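Local structure of ESAT-6/WXG100 secretion system protein (Streptococcus gallolyticus, 7JQE) at residues A[214-219]-A[255-260]; A[229-234]-A[411-416]; A[363-366]-A[370-373]. The protein probably forms part of the membrane machinery of the type VIIb secretion system, contributing an elongated extracellular region to the export of WXG100 proteins and toxins. One frame throughout, in Å; residues are numbered along the deposited sequence.

Contact 1 of 3, residues A[214-219]-A[255-260]; sequences FSKLEE and YSFLTA. With EDO (1,2-ethanediol), chain V.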
loop_
_atom_site.group_PDB
_atom_site.type_symbol
_atom_site.label_atom_id
_atom_site.label_comp_id
_atom_site.label_asym_id
_atom_site.label_seq_id
_atom_site.Cartn_x
_atom_site.Cartn_y
_atom_site.Cartn_z
ATOM N N PHE A 214 8.419 21.926 4.749
ATOM C CA PHE A 214 8.911 21.589 3.418
ATOM C C PHE A 214 9.803 22.691 2.859
ATOM O O PHE A 214 10.738 22.410 2.101
ATOM C CB PHE A 214 7.733 21.319 2.477
ATOM C CG PHE A 214 7.061 19.986 2.699
ATOM C CD1 PHE A 214 7.792 18.881 3.115
ATOM C CD2 PHE A 214 5.693 19.836 2.488
ATOM C CE1 PHE A 214 7.177 17.654 3.321
ATOM C CE2 PHE A 214 5.067 18.606 2.689
ATOM C CZ PHE A 214 5.809 17.517 3.108
ATOM N N SER A 215 9.534 23.947 3.221
ATOM C CA SER A 215 10.328 25.050 2.691
ATOM C C SER A 215 11.731 25.049 3.280
ATOM O O SER A 215 12.715 25.247 2.559
ATOM C CB SER A 215 9.631 26.382 2.968
ATOM O OG SER A 215 8.524 26.568 2.103
ATOM N N LYS A 216 11.843 24.825 4.587
ATOM C CA LYS A 216 13.157 24.740 5.204
ATOM C C LYS A 216 13.943 23.564 4.639
ATOM O O LYS A 216 15.094 23.718 4.214
ATOM C CB LYS A 216 13.012 24.628 6.722
ATOM C CG LYS A 216 14.293 24.923 7.481
ATOM C CD LYS A 216 14.811 26.316 7.160
ATOM C CE LYS A 216 16.093 26.634 7.923
ATOM N NZ LYS A 216 16.642 27.962 7.523
ATOM N N LEU A 217 13.326 22.378 4.611
ATOM C CA LEU A 217 14.013 21.197 4.094
ATOM C C LEU A 217 14.473 21.401 2.658
ATOM O O LEU A 217 15.481 20.818 2.238
ATOM C CB LEU A 217 13.099 19.976 4.186
ATOM C CG LEU A 217 12.784 19.395 5.566
ATOM C CD1 LEU A 217 11.916 18.142 5.423
ATOM C CD2 LEU A 217 14.063 19.078 6.323
ATOM N N GLU A 218 13.756 22.223 1.895
ATOM C CA GLU A 218 14.130 22.478 0.511
ATOM C C GLU A 218 15.213 23.543 0.408
ATOM O O GLU A 218 16.016 23.515 -0.532
ATOM C CB GLU A 218 12.890 22.887 -0.285
ATOM C CG GLU A 218 12.978 22.631 -1.774
ATOM C CD GLU A 218 11.628 22.730 -2.451
ATOM O OE1 GLU A 218 10.602 22.605 -1.749
ATOM O OE2 GLU A 218 11.590 22.931 -3.683
ATOM N N GLU A 219 15.253 24.483 1.358
ATOM C CA GLU A 219 16.326 25.470 1.374
ATOM C C GLU A 219 17.661 24.836 1.737
ATOM O O GLU A 219 18.702 25.259 1.223
ATOM C CB GLU A 219 15.996 26.601 2.351
ATOM C CG GLU A 219 17.118 27.634 2.520
ATOM C CD GLU A 219 17.948 27.426 3.784
ATOM O OE1 GLU A 219 17.353 27.250 4.870
ATOM O OE2 GLU A 219 19.198 27.444 3.693
ATOM N N TYR A 255 8.700 21.944 15.355
ATOM C CA TYR A 255 10.024 21.438 15.010
ATOM C C TYR A 255 11.074 22.425 15.497
ATOM O O TYR A 255 11.091 23.582 15.064
ATOM C CB TYR A 255 10.148 21.214 13.501
ATOM C CG TYR A 255 9.155 20.211 12.957
ATOM C CD1 TYR A 255 9.310 18.849 13.191
ATOM C CD2 TYR A 255 8.063 20.627 12.207
ATOM C CE1 TYR A 255 8.399 17.929 12.695
ATOM C CE2 TYR A 255 7.155 19.720 11.704
ATOM C CZ TYR A 255 7.324 18.373 11.952
ATOM O OH TYR A 255 6.410 17.474 11.453
ATOM N N SER A 256 11.946 21.964 16.397
ATOM C CA SER A 256 12.992 22.827 16.941
ATOM C C SER A 256 13.793 23.514 15.836
ATOM O O SER A 256 13.982 24.734 15.855
ATOM C CB SER A 256 13.923 22.011 17.838
ATOM O OG SER A 256 13.194 21.287 18.814
ATOM N N PHE A 257 14.261 22.742 14.851
ATOM C CA PHE A 257 15.232 23.257 13.890
ATOM C C PHE A 257 14.706 24.425 13.063
ATOM O O PHE A 257 15.488 25.031 12.321
ATOM C CB PHE A 257 15.697 22.127 12.958
ATOM C CG PHE A 257 14.771 21.863 11.798
ATOM C CD1 PHE A 257 13.622 21.105 11.962
ATOM C CD2 PHE A 257 15.063 22.360 10.536
ATOM C CE1 PHE A 257 12.777 20.857 10.891
ATOM C CE2 PHE A 257 14.220 22.116 9.459
ATOM C CZ PHE A 257 13.076 21.365 9.636
ATOM N N LEU A 258 13.418 24.757 13.157
ATOM C CA LEU A 258 12.898 25.896 12.408
ATOM C C LEU A 258 13.227 27.226 13.073
ATOM O O LEU A 258 13.106 28.275 12.429
ATOM C CB LEU A 258 11.380 25.770 12.225
ATOM C CG LEU A 258 10.869 24.594 11.382
ATOM C CD1 LEU A 258 9.343 24.540 11.375
ATOM C CD2 LEU A 258 11.411 24.656 9.957
ATOM N N THR A 259 13.647 27.208 14.341
ATOM C CA THR A 259 13.998 28.428 15.059
ATOM C C THR A 259 15.372 28.328 15.712
ATOM O O THR A 259 15.667 29.091 16.638
ATOM C CB THR A 259 12.948 28.759 16.120
ATOM O OG1 THR A 259 13.007 27.784 17.170
ATOM C CG2 THR A 259 11.555 28.758 15.506
ATOM N N ALA A 260 16.213 27.403 15.260
ATOM C CA ALA A 260 17.545 27.256 15.829
ATOM C C ALA A 260 18.455 28.373 15.327
ATOM O O ALA A 260 18.532 28.630 14.122
ATOM C CB ALA A 260 18.127 25.887 15.480
HETATM C C1 EDO V . 16.915 30.016 11.302
HETATM O O1 EDO V . 16.635 28.610 11.279
HETATM C C2 EDO V . 17.723 30.416 10.070
HETATM O O2 EDO V . 18.982 29.730 10.063
#

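Contact 2 of 3, residues A[229-234]-A[411-416]; sequences SDYQSK and AQLSKI. With EDO (1,2-ethanediol), chain F; EDO (1,2-ethanediol), chain B.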
loop_
_atom_site.group_PDB
_atom_site.type_symbol
_atom_site.label_atom_id
_atom_site.label_comp_id
_atom_site.label_asym_id
_atom_site.label_seq_id
_atom_site.Cartn_x
_atom_site.Cartn_y
_atom_site.Cartn_z
ATOM N N SER A 229 6.276 17.628 -3.902
ATOM C CA SER A 229 5.046 17.564 -4.678
ATOM C C SER A 229 4.312 16.252 -4.429
ATOM O O SER A 229 3.077 16.228 -4.346
ATOM C CB SER A 229 5.360 17.744 -6.161
ATOM O OG SER A 229 4.171 17.816 -6.926
ATOM N N ASP A 230 5.056 15.153 -4.285
ATOM C CA ASP A 230 4.417 13.860 -4.069
ATOM C C ASP A 230 3.800 13.767 -2.679
ATOM O O ASP A 230 2.672 13.286 -2.530
ATOM C CB ASP A 230 5.425 12.734 -4.292
ATOM C CG ASP A 230 5.850 12.614 -5.746
ATOM O OD1 ASP A 230 5.118 13.119 -6.625
ATOM O OD2 ASP A 230 6.914 12.012 -6.010
ATOM N N TYR A 231 4.521 14.216 -1.644
ATOM C CA TYR A 231 3.957 14.180 -0.299
ATOM C C TYR A 231 2.700 15.032 -0.208
ATOM O O TYR A 231 1.794 14.725 0.576
ATOM C CB TYR A 231 4.990 14.640 0.731
ATOM C CG TYR A 231 6.043 13.599 1.053
ATOM C CD1 TYR A 231 7.385 13.818 0.754
ATOM C CD2 TYR A 231 5.694 12.398 1.655
ATOM C CE1 TYR A 231 8.348 12.865 1.048
ATOM C CE2 TYR A 231 6.647 11.439 1.951
ATOM C CZ TYR A 231 7.970 11.675 1.645
ATOM O OH TYR A 231 8.917 10.720 1.942
ATOM N N GLN A 232 2.622 16.098 -1.004
ATOM C CA GLN A 232 1.406 16.901 -1.034
ATOM C C GLN A 232 0.267 16.166 -1.731
ATOM O O GLN A 232 -0.897 16.335 -1.352
ATOM C CB GLN A 232 1.687 18.239 -1.713
ATOM C CG GLN A 232 2.516 19.184 -0.858
ATOM C CD GLN A 232 3.047 20.369 -1.636
ATOM O OE1 GLN A 232 3.007 20.388 -2.866
ATOM N NE2 GLN A 232 3.554 21.365 -0.920
ATOM N N SER A 233 0.579 15.349 -2.745
ATOM C CA SER A 233 -0.446 14.518 -3.376
ATOM C C SER A 233 -0.930 13.432 -2.426
ATOM O O SER A 233 -2.138 13.214 -2.279
ATOM C CB SER A 233 0.089 13.889 -4.663
ATOM O OG SER A 233 0.315 14.874 -5.652
ATOM N N LYS A 234 0.005 12.732 -1.778
ATOM C CA LYS A 234 -0.382 11.701 -0.824
ATOM C C LYS A 234 -1.197 12.286 0.318
ATOM O O LYS A 234 -2.180 11.680 0.762
ATOM C CB LYS A 234 0.859 10.987 -0.301
ATOM C CG LYS A 234 1.733 10.470 -1.416
ATOM C CD LYS A 234 2.922 9.698 -0.900
ATOM C CE LYS A 234 3.744 9.163 -2.058
ATOM N NZ LYS A 234 4.954 8.436 -1.594
ATOM N N ALA A 411 9.447 9.138 10.941
ATOM C CA ALA A 411 8.265 8.388 11.346
ATOM C C ALA A 411 7.008 8.921 10.671
ATOM O O ALA A 411 6.167 8.142 10.205
ATOM C CB ALA A 411 8.114 8.432 12.870
ATOM N N GLN A 412 6.857 10.246 10.613
ATOM C CA GLN A 412 5.641 10.816 10.040
ATOM C C GLN A 412 5.582 10.598 8.534
ATOM O O GLN A 412 4.524 10.254 7.993
ATOM C CB GLN A 412 5.544 12.300 10.374
ATOM C CG GLN A 412 5.311 12.565 11.855
ATOM C CD GLN A 412 4.045 11.897 12.372
ATOM O OE1 GLN A 412 4.107 10.980 13.190
ATOM N NE2 GLN A 412 2.892 12.357 11.897
ATOM N N LEU A 413 6.701 10.802 7.837
ATOM C CA LEU A 413 6.707 10.539 6.406
ATOM C C LEU A 413 6.440 9.067 6.119
ATOM O O LEU A 413 5.811 8.736 5.112
ATOM C CB LEU A 413 8.035 10.975 5.790
ATOM C CG LEU A 413 8.288 12.490 5.811
ATOM C CD1 LEU A 413 9.579 12.857 5.081
ATOM C CD2 LEU A 413 7.092 13.254 5.234
ATOM N N SER A 414 6.907 8.176 6.995
ATOM C CA SER A 414 6.681 6.752 6.796
ATOM C C SER A 414 5.199 6.409 6.924
ATOM O O SER A 414 4.659 5.649 6.112
ATOM C CB SER A 414 7.514 5.953 7.798
ATOM O OG SER A 414 7.292 4.561 7.651
ATOM N N LYS A 415 4.527 6.964 7.935
ATOM C CA LYS A 415 3.093 6.737 8.080
ATOM C C LYS A 415 2.324 7.277 6.878
ATOM O O LYS A 415 1.410 6.619 6.369
ATOM C CB LYS A 415 2.595 7.371 9.379
ATOM C CG LYS A 415 2.909 6.510 10.600
ATOM C CD LYS A 415 2.478 7.154 11.911
ATOM C CE LYS A 415 3.604 7.996 12.496
ATOM N NZ LYS A 415 3.307 8.451 13.881
ATOM N N ILE A 416 2.685 8.472 6.407
ATOM C CA ILE A 416 2.021 9.042 5.238
ATOM C C ILE A 416 2.196 8.130 4.033
ATOM O O ILE A 416 1.250 7.894 3.270
ATOM C CB ILE A 416 2.554 10.458 4.956
ATOM C CG1 ILE A 416 2.103 11.432 6.048
ATOM C CG2 ILE A 416 2.125 10.938 3.581
ATOM C CD1 ILE A 416 3.003 12.645 6.183
HETATM C C1 EDO F . 7.338 8.598 -4.723
HETATM O O1 EDO F . 5.953 8.953 -4.823
HETATM C C2 EDO F . 7.474 7.101 -4.463
HETATM O O2 EDO F . 6.835 6.769 -3.224
HETATM C C1 EDO B . 5.799 1.978 10.608
HETATM O O1 EDO B . 5.947 0.627 10.153
HETATM C C2 EDO B . 4.633 2.646 9.886
HETATM O O2 EDO B . 4.892 2.672 8.477
#

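Contact 3 of 3, residues A[363-366]-A[370-373]; sequences FDSL and THTI. With EDO (1,2-ethanediol), chain K.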
loop_
_atom_site.group_PDB
_atom_site.type_symbol
_atom_site.label_atom_id
_atom_site.label_comp_id
_atom_site.label_asym_id
_atom_site.label_seq_id
_atom_site.Cartn_x
_atom_site.Cartn_y
_atom_site.Cartn_z
ATOM N N PHE A 363 36.336 43.517 13.956
ATOM C CA PHE A 363 36.397 42.678 12.766
ATOM C C PHE A 363 35.678 43.366 11.612
ATOM O O PHE A 363 34.799 44.208 11.813
ATOM C CB PHE A 363 35.784 41.303 13.043
ATOM C CG PHE A 363 36.560 40.485 14.038
ATOM C CD1 PHE A 363 36.180 40.443 15.368
ATOM C CD2 PHE A 363 37.677 39.768 13.645
ATOM C CE1 PHE A 363 36.900 39.697 16.289
ATOM C CE2 PHE A 363 38.402 39.021 14.561
ATOM C CZ PHE A 363 38.013 38.987 15.884
ATOM N N ASP A 364 36.074 43.013 10.387
ATOM C CA ASP A 364 35.512 43.692 9.223
ATOM C C ASP A 364 34.062 43.289 8.974
ATOM O O ASP A 364 33.294 44.078 8.410
ATOM C CB ASP A 364 36.370 43.422 7.983
ATOM C CG ASP A 364 36.465 41.945 7.639
ATOM O OD1 ASP A 364 35.804 41.121 8.308
ATOM O OD2 ASP A 364 37.208 41.607 6.692
ATOM N N SER A 365 33.666 42.085 9.383
ATOM C CA SER A 365 32.291 41.640 9.192
ATOM C C SER A 365 31.982 40.530 10.187
ATOM O O SER A 365 32.876 39.974 10.831
ATOM C CB SER A 365 32.047 41.157 7.758
ATOM O OG SER A 365 32.529 39.838 7.570
ATOM N N LEU A 366 30.688 40.220 10.304
ATOM C CA LEU A 366 30.198 39.095 11.090
ATOM C C LEU A 366 29.688 37.958 10.210
ATOM O O LEU A 366 28.889 37.135 10.668
ATOM C CB LEU A 366 29.092 39.547 12.048
ATOM C CG LEU A 366 29.458 40.388 13.274
ATOM C CD1 LEU A 366 28.207 40.735 14.069
ATOM C CD2 LEU A 366 30.469 39.669 14.156
ATOM N N THR A 370 35.378 31.957 9.848
ATOM C CA THR A 370 36.343 32.384 10.854
ATOM C C THR A 370 36.922 33.737 10.470
ATOM O O THR A 370 37.315 33.945 9.317
ATOM C CB THR A 370 37.471 31.361 11.007
ATOM O OG1 THR A 370 36.931 30.112 11.454
ATOM C CG2 THR A 370 38.488 31.845 12.020
ATOM N N HIS A 371 36.971 34.652 11.434
ATOM C CA HIS A 371 37.544 35.976 11.239
ATOM C C HIS A 371 38.721 36.155 12.184
ATOM O O HIS A 371 38.639 35.797 13.365
ATOM C CB HIS A 371 36.500 37.069 11.477
ATOM C CG HIS A 371 35.340 37.004 10.536
ATOM N ND1 HIS A 371 35.287 37.732 9.367
ATOM C CD2 HIS A 371 34.191 36.288 10.584
ATOM C CE1 HIS A 371 34.155 37.471 8.738
ATOM N NE2 HIS A 371 33.472 36.598 9.455
ATOM N N THR A 372 39.815 36.708 11.659
ATOM C CA THR A 372 41.041 36.892 12.427
ATOM C C THR A 372 41.602 38.285 12.192
ATOM O O THR A 372 41.762 38.710 11.044
ATOM C CB THR A 372 42.099 35.844 12.059
ATOM O OG1 THR A 372 41.733 34.575 12.616
ATOM C CG2 THR A 372 43.456 36.252 12.603
ATOM N N ILE A 373 41.902 38.985 13.282
ATOM C CA ILE A 373 42.607 40.260 13.245
ATOM C C ILE A 373 44.042 40.017 13.685
ATOM O O ILE A 373 44.281 39.319 14.678
ATOM C CB ILE A 373 41.933 41.301 14.156
ATOM C CG1 ILE A 373 40.581 41.735 13.588
ATOM C CG2 ILE A 373 42.844 42.501 14.357
ATOM C CD1 ILE A 373 39.879 42.774 14.442
HETATM C C1 EDO K . 37.260 37.559 6.551
HETATM O O1 EDO K . 37.940 38.557 7.320
HETATM C C2 EDO K . 36.674 38.185 5.289
HETATM O O2 EDO K . 35.692 39.169 5.642
#

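Contact 1 of 3, residues A[214-219]-A[255-260]
Lys216 and Phe257 make the closest approach of this contact, and they do so through carbon: the Lys216 CG methylene lies 3.4 Å from Phe257 CE2, reaching the ring obliquely. The lysine and the phenylalanine run alongside one another, pointing opposite ways. Leu258 joins from the loop, its CD2 methyl 3.6 Å from Lys216 CB, so ring and methyl both bear on the loop-facing side of the lysine's first methylenes. That same methyl stands above one face of the Phe257 ring, displaced toward the rim. Leu217, one position along the helix, adds a looser apolar touch, with CD2 at 4.1 Å from Phe257 CZ and its side chain crossing the phenylalanine at about a right angle. Phe257 points at the helix with CG between its own backbone N and carbonyl carbon (chi1 83°).

The polar interactions belong to each side separately, for no hydrogen bond spans the segments. A bend at chi2 (58°) leads the lysine amine away from the loop, where Lys216 NZ forms a salt bridge with Glu219 OE1 at 2.8 Å, met nearly along the C-O bond; Asp397 offers a second, long and weak ion pair. On the loop, Leu258 N bonds to Tyr255 O at 3.2 Å, and Phe257 N is hydrogen-bonded to Asp405 of helix 396-427. An ethanediol, probably from the crystallisation liquor, binds Ala260 O weakly.

The arrangement is that of an amphipathic helix packed against a connecting loop: a short 3-10 turn lodges a phenylalanine beside helix 211-219, just before the chain runs on to the β-sheet region.

Contact 2 of 3, residues A[229-234]-A[411-416]
Leu413 sets its CD2 methyl over one face of the Tyr231 ring, a CH-pi contact 3.9 Å from the ring centroid and 17° off the normal. The methyl is displaced toward the rim, with Tyr231 CE2 its nearest ring atom at 3.8 Å, and the two side chains cross at about a right angle. Ile416 comes to the same ring from another direction: its CG2 lies near the ring plane, at the edge, 4.3 Å from Tyr231 CD2. This methyl stands anti to the isoleucine's backbone N and also meets Lys234 CB at 4.1 Å, linking two successive turns of the opposing helix.

Around these carbons the polar groups take over. Beyond CG the Lys234 chain is fully extended, carrying NZ to a salt bridge with Asp417, whose carboxylate also accepts a weak hydrogen bond from Tyr231 OH. Lys234 NZ also donates to O2 of the chain F ethanediol, probably from the crystallisation liquor, at 3.0 Å. Lys415 NZ bonds to Gln412 OE1 at 2.7 Å, and both side chains reach Ser202. Ser414 of the second subunit packs on Tyr231 and Lys234.

Helix 225-244 packs against helix 396-427 beside the subunit interface, with the segment axes 11.1 Å apart at 57°. The centre is apolar, methyls of Leu413 and Ile416 with no hydrogen bond between segments; as Tyr231 bonds Asp417 only weakly, its orientation probably rests mainly on this packing.

Contact 3 of 3, residues A[363-366]-A[370-373]
Ile373 packs over one face of the Phe363 ring, its CD1 methyl 4.0 Å from the centroid and 19° off the normal. This CH-pi contact is backed by Ile373 CG1, 3.5 Å from Phe363 CD2. The ring also runs alongside the strand: Phe363 CD2 is 3.7 Å from His371 CB, and CE2 approaches the His371 carbonyl oxygen obliquely. With CG anti to its carbonyl carbon (chi1 -66°), Phe363 swings its ring toward the strand.

Polar groups gather at the imidazole. Ser365 O sits above the centre of one face of the His371 ring, 3.5 Å from its plane, while Ser365 OG comes to 3.1 Å from His371 CE1. The imidazole's firm hydrogen bond runs instead from NE2 to Ser367 O, and Ser365 OG is paired with Ser367 OG. Asp364 OD1 is 3.6 Å from His371 ND1; its other oxygen, OD2, accepts bonds from both hydroxyls of an ethanediol, one at 3.1 Å from O2.

With no hydrogen bond between its segments, the turn from strand 355-363 of the three-stranded sheet to strand 369-379 of the four-stranded one is closed by ring packing and by an imidazole tied to Ser367, where a nearby carboxylate might favour its protonated form.

How the contacts relate
From the N terminus, helix 211-219 comes first and supplies one half of contact 1; helix 225-244 follows it and supplies one half of contact 2. Contact 1 then closes at the loop 255-260. Strands follow, and among them contact 3 closes a short turn between strand 355-363 and strand 369-379, so it opens and shuts within the long excursion that ends when helix 396-427 returns to complete contact 2. Contacts 1 and 2 cross along the chain, and they touch through Phe214 CZ and Tyr231 CB, 3.8 Å apart. Contact 3 lies in the β-region, its centre about 43 Å from that of contact 2, where it joins the end of one sheet to a strand of the other.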